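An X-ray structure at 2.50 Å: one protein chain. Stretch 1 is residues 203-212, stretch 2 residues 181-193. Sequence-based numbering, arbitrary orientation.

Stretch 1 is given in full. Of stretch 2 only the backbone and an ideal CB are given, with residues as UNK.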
# COMPACT_ATOMS: atom_id res chain seq x y z
N LEU B 203 1.47 -3.34 0.68
CA LEU B 203 0.28 -3.59 1.47
C LEU B 203 -0.34 -2.24 1.77
O LEU B 203 0.36 -1.30 2.14
CB LEU B 203 0.62 -4.31 2.77
CG LEU B 203 -0.58 -4.49 3.71
CD1 LEU B 203 -1.49 -5.58 3.18
CD2 LEU B 203 -0.09 -4.86 5.09
N ILE B 204 -1.65 -2.16 1.59
CA ILE B 204 -2.38 -0.92 1.81
C ILE B 204 -3.24 -0.95 3.08
O ILE B 204 -3.19 -0.01 3.88
CB ILE B 204 -3.29 -0.59 0.62
CG1 ILE B 204 -2.46 -0.54 -0.68
CG2 ILE B 204 -3.99 0.73 0.85
CD1 ILE B 204 -1.44 0.58 -0.74
N LEU B 205 -4.01 -2.02 3.27
CA LEU B 205 -4.88 -2.14 4.44
C LEU B 205 -5.11 -3.60 4.85
O LEU B 205 -5.08 -4.51 4.01
CB LEU B 205 -6.24 -1.46 4.17
CG LEU B 205 -7.40 -1.55 5.18
CD1 LEU B 205 -8.34 -0.35 4.97
CD2 LEU B 205 -8.17 -2.86 5.00
N SER B 206 -5.35 -3.81 6.14
CA SER B 206 -5.61 -5.15 6.65
C SER B 206 -6.30 -5.16 8.01
O SER B 206 -5.92 -4.42 8.92
CB SER B 206 -4.31 -5.93 6.77
OG SER B 206 -4.57 -7.25 7.21
N THR B 207 -7.32 -6.00 8.14
CA THR B 207 -8.03 -6.14 9.40
C THR B 207 -8.12 -7.62 9.72
O THR B 207 -8.08 -8.46 8.82
CB THR B 207 -9.47 -5.55 9.36
OG1 THR B 207 -10.25 -6.20 8.35
CG2 THR B 207 -9.42 -4.06 9.08
N MET B 208 -8.24 -7.94 11.00
CA MET B 208 -8.32 -9.32 11.44
C MET B 208 -9.76 -9.80 11.45
O MET B 208 -10.69 -9.04 11.74
CB MET B 208 -7.73 -9.45 12.85
CG MET B 208 -6.24 -9.13 12.94
SD MET B 208 -5.26 -10.30 11.98
CE MET B 208 -5.15 -9.44 10.36
N ARG B 209 -9.96 -11.08 11.13
CA ARG B 209 -11.30 -11.64 11.13
C ARG B 209 -11.79 -11.60 12.57
O ARG B 209 -10.99 -11.73 13.50
CB ARG B 209 -11.26 -13.08 10.62
CG ARG B 209 -12.63 -13.65 10.33
CD ARG B 209 -12.53 -15.09 9.90
NE ARG B 209 -11.66 -15.22 8.74
CZ ARG B 209 -11.32 -16.39 8.20
NH1 ARG B 209 -11.79 -17.52 8.72
NH2 ARG B 209 -10.53 -16.43 7.13
N ASN B 210 -13.09 -11.42 12.76
CA ASN B 210 -13.69 -11.36 14.10
C ASN B 210 -13.13 -10.24 14.99
O ASN B 210 -12.78 -10.48 16.14
CB ASN B 210 -13.54 -12.71 14.81
CG ASN B 210 -14.17 -13.86 14.04
OD1 ASN B 210 -15.19 -13.69 13.36
ND2 ASN B 210 -13.59 -15.05 14.16
N SER B 211 -13.05 -9.03 14.46
CA SER B 211 -12.53 -7.89 15.20
C SER B 211 -13.62 -6.88 15.54
O SER B 211 -14.43 -6.53 14.68
CB SER B 211 -11.45 -7.15 14.39
OG SER B 211 -10.35 -7.99 14.09
N SER B 212 -13.64 -6.40 16.78
CA SER B 212 -14.63 -5.41 17.16
C SER B 212 -14.37 -4.16 16.32
O SER B 212 -13.30 -4.00 15.75
CB SER B 212 -14.50 -5.07 18.64
OG SER B 212 -13.30 -4.37 18.90
N UNK B 181 -16.23 -0.16 4.75
CA UNK B 181 -16.67 -1.54 4.79
C UNK B 181 -15.91 -2.33 5.86
O UNK B 181 -16.47 -3.19 6.53
CB UNK B 181 -16.49 -2.19 3.42
N UNK B 182 -14.62 -2.04 6.01
CA UNK B 182 -13.79 -2.75 6.96
C UNK B 182 -14.05 -2.42 8.42
O UNK B 182 -13.90 -3.28 9.30
CB UNK B 182 -12.32 -2.47 6.64
N UNK B 183 -14.44 -1.19 8.70
CA UNK B 183 -14.69 -0.84 10.08
C UNK B 183 -15.97 -1.46 10.65
O UNK B 183 -16.01 -1.85 11.81
CB UNK B 183 -14.76 0.68 10.21
N UNK B 184 -17.00 -1.59 9.82
CA UNK B 184 -18.25 -2.16 10.31
C UNK B 184 -18.33 -3.67 10.19
O UNK B 184 -19.02 -4.32 10.97
CB UNK B 184 -19.43 -1.54 9.56
N UNK B 185 -17.62 -4.25 9.23
CA UNK B 185 -17.66 -5.69 9.05
C UNK B 185 -16.61 -6.48 9.83
O UNK B 185 -15.63 -6.99 9.28
CB UNK B 185 -17.51 -6.00 7.56
N UNK B 186 -16.87 -6.58 11.13
CA UNK B 186 -16.02 -7.29 12.08
C UNK B 186 -15.85 -8.76 11.73
O UNK B 186 -14.76 -9.32 11.86
CB UNK B 186 -16.60 -7.16 13.49
N UNK B 187 -16.93 -9.40 11.29
CA UNK B 187 -16.90 -10.81 10.94
C UNK B 187 -16.17 -11.05 9.62
O UNK B 187 -16.13 -12.18 9.12
CB UNK B 187 -18.33 -11.36 10.86
N UNK B 188 -15.59 -10.00 9.05
CA UNK B 188 -14.90 -10.10 7.78
C UNK B 188 -13.46 -9.60 7.80
O UNK B 188 -13.17 -8.56 8.38
CB UNK B 188 -15.69 -9.32 6.72
N UNK B 189 -12.57 -10.35 7.17
CA UNK B 189 -11.17 -9.94 7.10
C UNK B 189 -10.88 -9.30 5.75
O UNK B 189 -11.03 -9.93 4.70
CB UNK B 189 -10.24 -11.13 7.34
N UNK B 190 -10.46 -8.04 5.77
CA UNK B 190 -10.14 -7.32 4.55
C UNK B 190 -8.63 -7.17 4.40
O UNK B 190 -7.91 -7.00 5.40
CB UNK B 190 -10.82 -5.95 4.54
N UNK B 191 -8.16 -7.23 3.16
CA UNK B 191 -6.75 -7.07 2.83
C UNK B 191 -6.69 -6.29 1.53
O UNK B 191 -7.41 -6.60 0.59
CB UNK B 191 -6.03 -8.42 2.71
N UNK B 192 -5.84 -5.29 1.47
CA UNK B 192 -5.74 -4.51 0.26
C UNK B 192 -4.29 -4.22 -0.07
O UNK B 192 -3.55 -3.66 0.74
CB UNK B 192 -6.53 -3.21 0.39
N UNK B 193 -3.90 -4.61 -1.27
CA UNK B 193 -2.54 -4.38 -1.72
C UNK B 193 -2.57 -3.61 -3.04
O UNK B 193 -3.59 -3.58 -3.73
CB UNK B 193 -1.79 -5.70 -1.87

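Position 181 is helical, and nothing of stretch 1 lies within 5.5 Å of its CB, so the visible atoms favour no side chain; it is Tyr 181. At 182, still helical, CA-to-CB points toward stretch 1, and the ideal CB lies 4.1 Å from CG2 of Thr 207 and 4.5 Å from CD2 of Leu 205. A small apolar residue would suit this setting, though others are not excluded. The residue is Ala 182, whose methyl meets both groups.

At 183 and 184 the CB points away, leaving the choice open; they are Ile 183 and Ile 184. Position 185 leaves helical angles (phi/psi -90/75) and opens a type I turn ending at 188. Asn, Asp, Ser or Gly would be common here. Asn 185 donates from ND2 to O of Tyr 181 (2.7 Å), tying the turn to the helix.

Position 186 works mainly through its backbone: its O accepts a hydrogen bond from N of Ser 211 (3.1 Å). Its CB points sideways, and since the contact is made by the backbone O, the visible atoms leave the side chain largely open; the residue is Ala 186. At 187 the CB points away, and many residues would fit the turn; Ala 187 adds little beyond its backbone. Position 188 also points away, its extended angles suiting a beta-branched residue such as Ile 188.

At 189 the strand begins, and the CB points sideways, 3.7 Å from O of Thr 207 and 3.8 Å from N of Arg 209. A long, flexible chain could run along stretch 1. Lys 189 does so fully extended, all four chi angles t, its CE 4.4 Å from CE of Met 208.

At 190 the backbone is held twice: N donates to OG1 of Thr 207 (3.2 Å), and O accepts from N of Thr 207 (3.0 Å). The CB lies 4.1 Å from CD2 of Leu 205, so an apolar or aromatic residue would fit. Phe 190 packs its CB there, while its ring leads away, with OG1 of Thr 207 at the edge.

Position 191 shares a sheet face with Ser 206, whose hydroxyl invites a small or polar partner; it is Ser 191, the two OG atoms 4.2 Å apart.

Position 192 pairs with Leu 205 through hydrogen bonds in both directions, and its O also accepts from N of Ile 204 (2.6 Å) at a beta bulge. Beside Leu 205 and Ile 204, a branched aliphatic is natural: Val 192 sets CG1 3.9 Å from CB of Ile 204.

At 193, opposite Leu 203, a large apolar or aromatic group could cover that side chain. Trp 193 does: CD1 of Leu 203 sits over its six-membered ring.

Stretch 2 181-193: YAIINAAIKFSVW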
# COMPACT_ATOMS: atom_id res chain seq x y z
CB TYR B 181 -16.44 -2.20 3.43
CG TYR B 181 -17.47 -1.90 2.36
CD1 TYR B 181 -18.72 -2.52 2.39
CD2 TYR B 181 -17.17 -1.06 1.28
CE1 TYR B 181 -19.64 -2.32 1.37
CE2 TYR B 181 -18.08 -0.84 0.27
CZ TYR B 181 -19.32 -1.48 0.31
OH TYR B 181 -20.23 -1.29 -0.71
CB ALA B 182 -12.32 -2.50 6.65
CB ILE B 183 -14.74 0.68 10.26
CG1 ILE B 183 -13.36 1.26 9.93
CG2 ILE B 183 -15.14 1.03 11.69
CD1 ILE B 183 -13.30 2.76 10.01
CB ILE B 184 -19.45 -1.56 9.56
CG1 ILE B 184 -20.75 -1.94 10.28
CG2 ILE B 184 -19.49 -2.08 8.14
CD1 ILE B 184 -20.92 -1.31 11.66
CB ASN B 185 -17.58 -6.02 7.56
CG ASN B 185 -18.82 -5.59 6.81
OD1 ASN B 185 -19.89 -6.16 6.98
ND2 ASN B 185 -18.69 -4.55 6.00
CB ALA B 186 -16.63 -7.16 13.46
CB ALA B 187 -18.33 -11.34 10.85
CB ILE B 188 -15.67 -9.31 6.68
CG1 ILE B 188 -17.08 -9.87 6.51
CG2 ILE B 188 -14.91 -9.37 5.36
CD1 ILE B 188 -17.90 -9.17 5.46
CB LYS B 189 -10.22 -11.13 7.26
CG LYS B 189 -8.78 -10.75 6.91
CD LYS B 189 -7.81 -11.92 6.89
CE LYS B 189 -6.39 -11.40 6.60
NZ LYS B 189 -5.33 -12.44 6.72
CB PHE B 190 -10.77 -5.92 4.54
CG PHE B 190 -12.22 -5.91 4.22
CD1 PHE B 190 -13.18 -5.96 5.22
CD2 PHE B 190 -12.65 -5.83 2.89
CE1 PHE B 190 -14.54 -5.92 4.92
CE2 PHE B 190 -14.00 -5.80 2.57
CZ PHE B 190 -14.95 -5.84 3.59
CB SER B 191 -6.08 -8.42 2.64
OG SER B 191 -6.15 -9.18 3.82
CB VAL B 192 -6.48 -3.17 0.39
CG1 VAL B 192 -6.36 -2.38 -0.91
CG2 VAL B 192 -7.96 -3.42 0.74
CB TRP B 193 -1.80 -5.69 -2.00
CG TRP B 193 -1.87 -6.74 -0.95
CD1 TRP B 193 -2.91 -7.61 -0.71
CD2 TRP B 193 -0.81 -7.14 -0.10
NE1 TRP B 193 -2.54 -8.52 0.25
CE2 TRP B 193 -1.26 -8.26 0.64
CE3 TRP B 193 0.49 -6.66 0.12
CZ2 TRP B 193 -0.45 -8.91 1.58
CZ3 TRP B 193 1.30 -7.30 1.05
CH2 TRP B 193 0.82 -8.42 1.77
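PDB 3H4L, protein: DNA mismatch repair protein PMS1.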